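Local atomic coordinates of putative exported protein (PDB entry 2DVZ), a protein that binds glutamate between its two lobes and probably serves as the periplasmic solute receptor of a tripartite tricarboxylate-type uptake system. Residues E289-A292 / K293-K296; L245-P248 / K249-M253; K138-P141 / G142-S145; Q42-S45 / Q46-Q50. All blocks are in the same frame, centred on the assembly; numbering follows the deposited sequence.

Interaction 1: E289-A292 / K293-K296; sequences EEFA and KEIK
Ile295 lays its terminal methyl on the Phe291 ring one helical turn back, and this CH-pi contact is the tight part of the turn. CD1 of Ile295 lies 3.9 Å from the centroid of the Phe291 ring and only 7° off the ring normal, so it sits over the middle of the face. The ring is placed for this by chi1 of Phe291 (-168°), which swings CG away from the backbone N. A carboxylate meets the same ring at its edge: Glu294 OE1 is 3.4 Å from Phe291 CD1, with the two planes nearly perpendicular (88°). That oxygen also accepts hydrogen bonds from the side chains of Asn286 and Asn111, which hold it in place. The backbone i to i+4 bonds of the helix join the same residues, the shortest from Ile295 N to Phe291 O at 2.8 Å. The other side is loose: Glu289, Glu290, Lys293 and Lys296 are exposed, Lys293 stretches away from the helix, and Glu290 OE2 turns back to Thr287 N. Helix 288-307 thus sets its apolar side on strands 106-121 and 241-248, where Trp242 meets the Phe291 ring edge-to-face and also packs on Ile295, while Pro108 lies against Phe291 and Ala292.

Interaction 2: L245-P248 / K249-M253; sequences LLAP and KGTPM
Pro248 and Thr251, the ends of a type II beta turn, carry most of this contact, and both bonds between them converge on one carbonyl oxygen. Pro248 O accepts from Thr251 N at 3.2 Å, the bond that closes the turn, and from Thr251 OG1 at 2.8 Å. The two donors come to the same face of the carbonyl plane, tilted 33° and 25° from it, so the oxygen is gripped twice by a single residue. The hydroxyl gets there because chi1 of Thr251 (-58°) sets OG1 opposite the carbonyl carbon; Thr251 OG1 also lies 3.4 Å from Pro248 CD, beside the proline ring. Ala247 CB packs against the threonine side chain, 3.6 Å from Thr251 OG1 and 3.8 Å from Thr251 CB. At the outer corner, Lys249 points away, and its NZ hydrogen-bonds to Lys104 O. Gly250 follows with positive phi, a corner of the turn that glycine takes comfortably. The turn carries the chain out of strand 241-248, which runs antiparallel between strands 78-82 and 106-121, and on through Pro252, the N-cap, into helix 253-267; Pro74 packs against both Pro248 and Thr251.

Interaction 3: K138-P141 / G142-S145; sequences KKNP and GKYS
Lys143 N donates to Asn140 O at 3.2 Å, a backbone bond that closes a type II beta turn with Pro141 and Gly142 at its corners. The donor stands above the carbonyl plane, 38° out of it. A water makes the second polar link: it donates to Asn140 O at 2.7 Å and accepts from Tyr144 N at 3.2 Å, and it lies in the plane of the Tyr144 ring at its edge. Gly142 takes the positive-phi corner of the turn, which suits glycine. The side-chain contacts are chiefly van der Waals. The lysine chain folds back over the asparagine, Lys143 CD reaching 3.8 Å from Asn140 CB, and its kink at chi3 (101°) leaves NZ 3.7 Å from Asn140 OD1. From another direction Tyr144 CE2 approaches Asn140 CB at 4.1 Å, the ring and amide planes being 83° apart. Asn140 ND2 bonds back to Glu136 O in helix 130-138, which holds the amide at the helix end. One carbonyl oxygen, Asn140 O, therefore serves both the turn and the water, and the surface passage from helix 130-138 to strand 145-148 probably rests largely on backbone hydrogen bonding, in part through solvent, with Gly142 and Tyr144 also bonded to the backbone of Asp169 and Val171.

Interaction 4: Q42-S45 / Q46-Q50; sequences QRMS and QELGQ
Gln46 lays its amide flat on the guanidinium of Arg43, the planes only 6° apart, with Gln46 OE1 over the centre of one face, 3.5 Å from Arg43 CZ. Stacked in this way the carbonyl oxygen meets the cation from above. Arg43 bends at chi2 (61°) and brings its end alongside the following turn of the helix, while Gln46 stays extended. On a neighbouring side of the helix, Met44, a selenomethionine, and Leu48 one turn later lie side by side and point the same way, Met44 CE 4.1 Å from Leu48 CD1. The third contact crosses the helix end: Ser45 OG donates to Gln50 O at 2.7 Å, from above that carbonyl plane. Chi1 of Ser45 (173°) carries the hydroxyl opposite its own backbone N, toward the departing chain. Behind these lie the backbone bonds, Leu48 N to Met44 O at 2.8 Å and Gly49 N to Ser45 O at 2.9 Å; the one from Glu47 N to Arg43 O is weak. Further out, Asp269 holds Arg43 NE in a salt bridge and so positions the stacked guanidinium, and Ala266 and Ala262 of helix 253-267 back Met44 and Leu48. Gly49 is the first residue to leave helical geometry. The arrangement is a helix C-terminus ending in a positive-phi glycine, within the beta-alpha-beta unit of strand 21-25, helix 32-48 and strand 52-56.

Interaction 2 shares a side of the chain's centre with interactions 1 and 4, and interaction 3 lies opposite all three, about 38 to 48 Å away, centre to centre. Strand 241-248 connects the first group: Leu246 CD2 lies 4.0 Å from Phe291 CE2 of interaction 1, and Leu245 CD2 packs 3.8 Å from Met44 CE of interaction 4. The same strand carries Tyr243, a glutamate-binding residue, whose side chain is about 7 Å from that of Phe291 and about 11 Å from that of Met44. The bound glutamate itself is about 11 Å from the Phe291 side chain. Interactions 2 and 3 are remote from the pocket; Asn140 instead has a cadmium ion about 4 Å from its side chain.

Interaction 1: E289-A292 / K293-K296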
loop_
_atom_site.group_PDB
_atom_site.type_symbol
_atom_site.label_atom_id
_atom_site.label_comp_id
_atom_site.label_asym_id
_atom_site.label_seq_id
_atom_site.Cartn_x
_atom_site.Cartn_y
_atom_site.Cartn_z
ATOM N N GLU A 289 1.222 7.125 -18.461
ATOM C CA GLU A 289 2.325 8.063 -18.265
ATOM C C GLU A 289 2.249 8.812 -16.934
ATOM O O GLU A 289 3.288 9.126 -16.300
ATOM C CB GLU A 289 2.401 9.110 -19.400
ATOM C CG GLU A 289 2.522 8.551 -20.781
ATOM C CD GLU A 289 1.171 8.250 -21.426
ATOM O OE1 GLU A 289 0.169 8.038 -20.701
ATOM O OE2 GLU A 289 1.105 8.241 -22.675
ATOM N N GLU A 290 1.035 9.141 -16.528
ATOM C CA GLU A 290 0.854 9.853 -15.261
ATOM C C GLU A 290 1.233 8.921 -14.114
ATOM O O GLU A 290 1.930 9.340 -13.166
ATOM C CB GLU A 290 -0.578 10.402 -15.153
ATOM C CG GLU A 290 -0.816 11.684 -16.000
ATOM C CD GLU A 290 -2.305 12.009 -16.174
ATOM O OE1 GLU A 290 -2.651 13.174 -16.483
ATOM O OE2 GLU A 290 -3.155 11.105 -15.988
ATOM N N PHE A 291 0.824 7.653 -14.230
ATOM C CA PHE A 291 1.200 6.627 -13.257
ATOM C C PHE A 291 2.725 6.392 -13.229
ATOM O O PHE A 291 3.330 6.343 -12.148
ATOM C CB PHE A 291 0.414 5.331 -13.516
ATOM C CG PHE A 291 0.511 4.305 -12.396
ATOM C CD1 PHE A 291 0.654 4.709 -11.040
ATOM C CD2 PHE A 291 0.396 2.931 -12.688
ATOM C CE1 PHE A 291 0.725 3.776 -10.014
ATOM C CE2 PHE A 291 0.457 1.977 -11.666
ATOM C CZ PHE A 291 0.627 2.408 -10.306
ATOM N N ALA A 292 3.348 6.288 -14.407
ATOM C CA ALA A 292 4.817 6.092 -14.494
ATOM C C ALA A 292 5.554 7.221 -13.782
ATOM O O ALA A 292 6.611 7.011 -13.170
ATOM C CB ALA A 292 5.282 5.982 -15.964
ATOM N N LYS A 293 4.989 8.423 -13.875
ATOM C CA LYS A 293 5.560 9.603 -13.225
ATOM C C LYS A 293 5.433 9.498 -11.675
ATOM O O LYS A 293 6.365 9.814 -10.945
ATOM C CB LYS A 293 4.937 10.884 -13.788
ATOM C CG LYS A 293 5.411 12.130 -13.027
ATOM C CD LYS A 293 4.932 13.463 -13.586
ATOM C CE LYS A 293 5.584 14.611 -12.777
ATOM N NZ LYS A 293 5.034 15.977 -13.165
ATOM N N GLU A 294 4.293 9.025 -11.201
ATOM C CA GLU A 294 4.066 8.710 -9.795
ATOM C C GLU A 294 5.014 7.635 -9.304
ATOM O O GLU A 294 5.619 7.790 -8.241
ATOM C CB GLU A 294 2.601 8.283 -9.568
ATOM C CG GLU A 294 1.630 9.468 -9.789
ATOM C CD GLU A 294 0.182 9.087 -9.843
ATOM O OE1 GLU A 294 -0.186 7.952 -10.238
ATOM O OE2 GLU A 294 -0.613 9.973 -9.489
ATOM N N ILE A 295 5.179 6.580 -10.110
ATOM C CA ILE A 295 6.077 5.488 -9.783
ATOM C C ILE A 295 7.485 5.974 -9.577
ATOM O O ILE A 295 8.123 5.593 -8.578
ATOM C CB ILE A 295 6.037 4.323 -10.842
ATOM C CG1 ILE A 295 4.720 3.545 -10.702
ATOM C CG2 ILE A 295 7.280 3.408 -10.686
ATOM C CD1 ILE A 295 4.329 2.747 -11.912
ATOM N N LYS A 296 7.968 6.792 -10.522
ATOM C CA LYS A 296 9.306 7.410 -10.492
ATOM C C LYS A 296 9.470 8.349 -9.292
ATOM O O LYS A 296 10.499 8.326 -8.597
ATOM C CB LYS A 296 9.527 8.179 -11.791
ATOM C CG LYS A 296 10.858 8.888 -11.922
ATOM C CD LYS A 296 12.008 7.862 -12.075
ATOM C CE LYS A 296 13.406 8.523 -12.162
ATOM N NZ LYS A 296 13.297 9.968 -12.579
#

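Interaction 2: L245-P248 / K249-M253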
loop_
_atom_site.group_PDB
_atom_site.type_symbol
_atom_site.label_atom_id
_atom_site.label_comp_id
_atom_site.label_asym_id
_atom_site.label_seq_id
_atom_site.Cartn_x
_atom_site.Cartn_y
_atom_site.Cartn_z
ATOM N N LEU A 245 -2.339 -0.766 -11.715
ATOM C CA LEU A 245 -2.320 -1.945 -12.532
ATOM C C LEU A 245 -1.084 -1.916 -13.433
ATOM O O LEU A 245 -0.765 -0.903 -14.019
ATOM C CB LEU A 245 -3.630 -2.070 -13.322
ATOM C CG LEU A 245 -3.888 -3.411 -14.032
ATOM C CD1 LEU A 245 -3.987 -4.669 -13.097
ATOM C CD2 LEU A 245 -5.127 -3.280 -14.843
ATOM N N LEU A 246 -0.401 -3.053 -13.509
ATOM C CA LEU A 246 0.849 -3.200 -14.258
ATOM C C LEU A 246 0.704 -4.359 -15.201
ATOM O O LEU A 246 0.068 -5.380 -14.881
ATOM C CB LEU A 246 2.006 -3.524 -13.300
ATOM C CG LEU A 246 2.357 -2.463 -12.238
ATOM C CD1 LEU A 246 3.417 -3.010 -11.252
ATOM C CD2 LEU A 246 2.771 -1.050 -12.851
ATOM N N ALA A 247 1.298 -4.199 -16.368
ATOM C CA ALA A 247 1.543 -5.315 -17.281
ATOM C C ALA A 247 3.071 -5.470 -17.493
ATOM O O ALA A 247 3.860 -4.514 -17.252
ATOM C CB ALA A 247 0.819 -5.082 -18.616
ATOM N N PRO A 248 3.495 -6.666 -17.960
ATOM C CA PRO A 248 4.918 -6.788 -18.284
ATOM C C PRO A 248 5.325 -5.792 -19.361
ATOM O O PRO A 248 4.510 -5.391 -20.222
ATOM C CB PRO A 248 5.061 -8.251 -18.786
ATOM C CG PRO A 248 3.805 -8.972 -18.264
ATOM C CD PRO A 248 2.740 -7.909 -18.243
ATOM N N LYS A 249 6.571 -5.368 -19.303
ATOM C CA LYS A 249 7.132 -4.524 -20.373
ATOM C C LYS A 249 6.939 -5.204 -21.763
ATOM O O LYS A 249 7.199 -6.398 -21.943
ATOM C CB LYS A 249 8.612 -4.239 -20.086
ATOM C CG LYS A 249 9.297 -3.256 -21.076
ATOM C CD LYS A 249 9.134 -1.744 -20.675
ATOM C CE LYS A 249 10.435 -0.932 -21.062
ATOM N NZ LYS A 249 11.788 -1.681 -20.794
ATOM N N GLY A 250 6.447 -4.444 -22.735
ATOM C CA GLY A 250 6.275 -4.982 -24.086
ATOM C C GLY A 250 4.855 -5.393 -24.395
ATOM O O GLY A 250 4.546 -5.701 -25.545
ATOM N N THR A 251 3.987 -5.387 -23.383
ATOM C CA THR A 251 2.567 -5.666 -23.591
ATOM C C THR A 251 2.035 -4.583 -24.549
ATOM O O THR A 251 2.322 -3.384 -24.378
ATOM C CB THR A 251 1.795 -5.757 -22.225
ATOM O OG1 THR A 251 2.387 -6.783 -21.402
ATOM C CG2 THR A 251 0.336 -6.073 -22.395
ATOM N N PRO A 252 1.342 -5.007 -25.620
ATOM C CA PRO A 252 0.870 -4.068 -26.662
ATOM C C PRO A 252 -0.011 -2.955 -26.088
ATOM O O PRO A 252 -0.742 -3.168 -25.091
ATOM C CB PRO A 252 0.021 -4.952 -27.561
ATOM C CG PRO A 252 0.590 -6.359 -27.358
ATOM C CD PRO A 252 0.961 -6.408 -25.905
HETATM N N MSE A 253 0.053 -1.788 -26.716
HETATM C CA MSE A 253 -0.730 -0.617 -26.298
HETATM C C MSE A 253 -2.226 -0.859 -26.400
HETATM O O MSE A 253 -2.986 -0.338 -25.600
HETATM C CB MSE A 253 -0.325 0.661 -27.092
HETATM C CG MSE A 253 1.100 1.145 -26.790
HETATM SE SE MSE A 253 1.432 1.443 -24.838
HETATM C CE MSE A 253 0.063 2.832 -24.465
#

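Interaction 3: K138-P141 / G142-S145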
loop_
_atom_site.group_PDB
_atom_site.type_symbol
_atom_site.label_atom_id
_atom_site.label_comp_id
_atom_site.label_asym_id
_atom_site.label_seq_id
_atom_site.Cartn_x
_atom_site.Cartn_y
_atom_site.Cartn_z
ATOM N N LYS A 138 8.145 7.617 24.378
ATOM C CA LYS A 138 9.374 8.239 24.820
ATOM C C LYS A 138 9.772 7.765 26.199
ATOM O O LYS A 138 10.975 7.651 26.489
ATOM C CB LYS A 138 9.285 9.767 24.761
ATOM C CG LYS A 138 9.520 10.276 23.349
ATOM C CD LYS A 138 9.162 11.753 23.186
ATOM C CE LYS A 138 9.282 12.180 21.704
ATOM N NZ LYS A 138 8.812 13.602 21.512
ATOM N N LYS A 139 8.757 7.470 27.024
ATOM C CA LYS A 139 8.968 6.940 28.381
ATOM C C LYS A 139 9.357 5.466 28.385
ATOM O O LYS A 139 9.745 4.950 29.412
ATOM C CB LYS A 139 7.726 7.156 29.246
ATOM C CG LYS A 139 7.558 8.599 29.743
ATOM C CD LYS A 139 6.182 8.864 30.250
ATOM C CE LYS A 139 6.010 10.333 30.581
ATOM N NZ LYS A 139 7.045 10.897 31.521
ATOM N N ASN A 140 9.268 4.796 27.234
ATOM C CA ASN A 140 9.478 3.376 27.163
ATOM C C ASN A 140 10.259 2.988 25.897
ATOM O O ASN A 140 9.784 2.160 25.133
ATOM C CB ASN A 140 8.124 2.657 27.181
ATOM C CG ASN A 140 7.336 2.910 28.462
ATOM O OD1 ASN A 140 7.621 2.295 29.488
ATOM N ND2 ASN A 140 6.320 3.803 28.404
ATOM N N PRO A 141 11.462 3.579 25.676
ATOM C CA PRO A 141 12.178 3.252 24.435
ATOM C C PRO A 141 12.474 1.769 24.362
ATOM O O PRO A 141 12.938 1.183 25.341
ATOM C CB PRO A 141 13.501 4.056 24.546
ATOM C CG PRO A 141 13.634 4.368 26.012
ATOM C CD PRO A 141 12.230 4.537 26.505
ATOM N N GLY A 142 12.181 1.167 23.214
ATOM C CA GLY A 142 12.531 -0.217 22.976
ATOM C C GLY A 142 11.515 -1.223 23.474
ATOM O O GLY A 142 11.678 -2.430 23.235
ATOM N N LYS A 143 10.468 -0.758 24.151
ATOM C CA LYS A 143 9.517 -1.656 24.828
ATOM C C LYS A 143 8.260 -2.001 24.037
ATOM O O LYS A 143 7.626 -3.051 24.258
ATOM C CB LYS A 143 9.112 -1.057 26.165
ATOM C CG LYS A 143 10.260 -1.153 27.182
ATOM C CD LYS A 143 9.990 -0.384 28.431
ATOM C CE LYS A 143 9.554 -1.312 29.507
ATOM N NZ LYS A 143 9.614 -0.527 30.772
ATOM N N TYR A 144 7.876 -1.122 23.120
ATOM C CA TYR A 144 6.703 -1.384 22.288
ATOM C C TYR A 144 7.194 -1.924 20.958
ATOM O O TYR A 144 8.316 -1.608 20.508
ATOM C CB TYR A 144 5.885 -0.097 22.067
ATOM C CG TYR A 144 5.034 0.294 23.271
ATOM C CD1 TYR A 144 3.794 -0.309 23.478
ATOM C CD2 TYR A 144 5.469 1.240 24.202
ATOM C CE1 TYR A 144 2.997 0.016 24.563
ATOM C CE2 TYR A 144 4.686 1.563 25.303
ATOM C CZ TYR A 144 3.439 0.953 25.468
ATOM O OH TYR A 144 2.587 1.256 26.517
ATOM N N SER A 145 6.346 -2.711 20.322
ATOM C CA SER A 145 6.628 -3.183 18.987
ATOM C C SER A 145 5.494 -2.845 18.009
ATOM O O SER A 145 4.337 -2.587 18.392
ATOM C CB SER A 145 6.845 -4.684 19.029
ATOM O OG SER A 145 5.601 -5.277 19.354
HETATM O O HOH W 1 8.932 1.808 22.648
#

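Interaction 4: Q42-S45 / Q46-Q50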
loop_
_atom_site.group_PDB
_atom_site.type_symbol
_atom_site.label_atom_id
_atom_site.label_comp_id
_atom_site.label_asym_id
_atom_site.label_seq_id
_atom_site.Cartn_x
_atom_site.Cartn_y
_atom_site.Cartn_z
ATOM N N GLN A 42 -12.938 -6.904 -9.966
ATOM C CA GLN A 42 -14.323 -7.419 -10.014
ATOM C C GLN A 42 -15.225 -6.650 -10.956
ATOM O O GLN A 42 -15.984 -7.249 -11.716
ATOM C CB GLN A 42 -14.977 -7.386 -8.630
ATOM C CG GLN A 42 -14.616 -8.589 -7.777
ATOM C CD GLN A 42 -15.093 -9.862 -8.424
ATOM O OE1 GLN A 42 -14.336 -10.547 -9.155
ATOM N NE2 GLN A 42 -16.376 -10.179 -8.205
ATOM N N ARG A 43 -15.172 -5.321 -10.852
ATOM C CA ARG A 43 -15.982 -4.442 -11.656
ATOM C C ARG A 43 -15.403 -4.269 -13.071
ATOM O O ARG A 43 -16.159 -4.173 -14.023
ATOM C CB ARG A 43 -16.177 -3.103 -10.920
ATOM C CG ARG A 43 -17.076 -2.083 -11.613
ATOM C CD ARG A 43 -18.512 -2.590 -11.800
ATOM N NE ARG A 43 -19.319 -1.675 -12.634
ATOM C CZ ARG A 43 -19.261 -1.582 -13.954
ATOM N NH1 ARG A 43 -18.410 -2.338 -14.649
ATOM N NH2 ARG A 43 -20.034 -0.715 -14.582
HETATM N N MSE A 44 -14.077 -4.193 -13.197
HETATM C CA MSE A 44 -13.414 -4.209 -14.505
HETATM C C MSE A 44 -13.823 -5.456 -15.287
HETATM O O MSE A 44 -14.062 -5.394 -16.478
HETATM C CB MSE A 44 -11.890 -4.196 -14.361
HETATM C CG MSE A 44 -11.309 -2.859 -14.098
HETATM SE SE MSE A 44 -9.371 -2.953 -13.909
HETATM C CE MSE A 44 -8.802 -3.350 -15.744
ATOM N N SER A 45 -13.931 -6.571 -14.582
ATOM C CA SER A 45 -14.184 -7.838 -15.210
ATOM C C SER A 45 -15.542 -7.850 -15.936
ATOM O O SER A 45 -15.655 -8.303 -17.105
ATOM C CB SER A 45 -14.098 -8.913 -14.150
ATOM O OG SER A 45 -14.493 -10.133 -14.685
ATOM N N GLN A 46 -16.553 -7.320 -15.238
ATOM C CA GLN A 46 -17.895 -7.081 -15.777
ATOM C C GLN A 46 -17.820 -6.289 -17.092
ATOM O O GLN A 46 -18.492 -6.612 -18.068
ATOM C CB GLN A 46 -18.749 -6.358 -14.718
ATOM C CG GLN A 46 -20.112 -5.847 -15.251
ATOM C CD GLN A 46 -20.895 -4.978 -14.254
ATOM O OE1 GLN A 46 -21.621 -4.062 -14.662
ATOM N NE2 GLN A 46 -20.755 -5.258 -12.955
ATOM N N GLU A 47 -16.959 -5.281 -17.123
ATOM C CA GLU A 47 -16.752 -4.448 -18.316
ATOM C C GLU A 47 -16.033 -5.181 -19.433
ATOM O O GLU A 47 -16.417 -5.059 -20.594
ATOM C CB GLU A 47 -15.978 -3.163 -17.953
ATOM C CG GLU A 47 -15.637 -2.215 -19.109
ATOM C CD GLU A 47 -16.875 -1.595 -19.833
ATOM O OE1 GLU A 47 -18.005 -1.643 -19.290
ATOM O OE2 GLU A 47 -16.687 -1.030 -20.945
ATOM N N LEU A 48 -14.981 -5.928 -19.074
ATOM C CA LEU A 48 -14.117 -6.614 -20.039
ATOM C C LEU A 48 -14.745 -7.886 -20.639
ATOM O O LEU A 48 -14.323 -8.342 -21.702
ATOM C CB LEU A 48 -12.723 -6.905 -19.442
ATOM C CG LEU A 48 -11.781 -5.705 -19.207
ATOM C CD1 LEU A 48 -10.562 -6.052 -18.298
ATOM C CD2 LEU A 48 -11.347 -5.115 -20.518
ATOM N N GLY A 49 -15.743 -8.437 -19.965
ATOM C CA GLY A 49 -16.411 -9.662 -20.408
ATOM C C GLY A 49 -15.534 -10.907 -20.282
ATOM O O GLY A 49 -15.804 -11.926 -20.947
ATOM N N GLN A 50 -14.500 -10.811 -19.422
ATOM C CA GLN A 50 -13.660 -11.933 -19.021
ATOM C C GLN A 50 -13.385 -11.897 -17.526
ATOM O O GLN A 50 -13.245 -10.831 -16.949
ATOM C CB GLN A 50 -12.323 -11.964 -19.788
ATOM C CG GLN A 50 -12.431 -12.208 -21.280
ATOM C CD GLN A 50 -13.086 -13.522 -21.673
ATOM O OE1 GLN A 50 -13.045 -14.516 -20.935
ATOM N NE2 GLN A 50 -13.693 -13.538 -22.849
#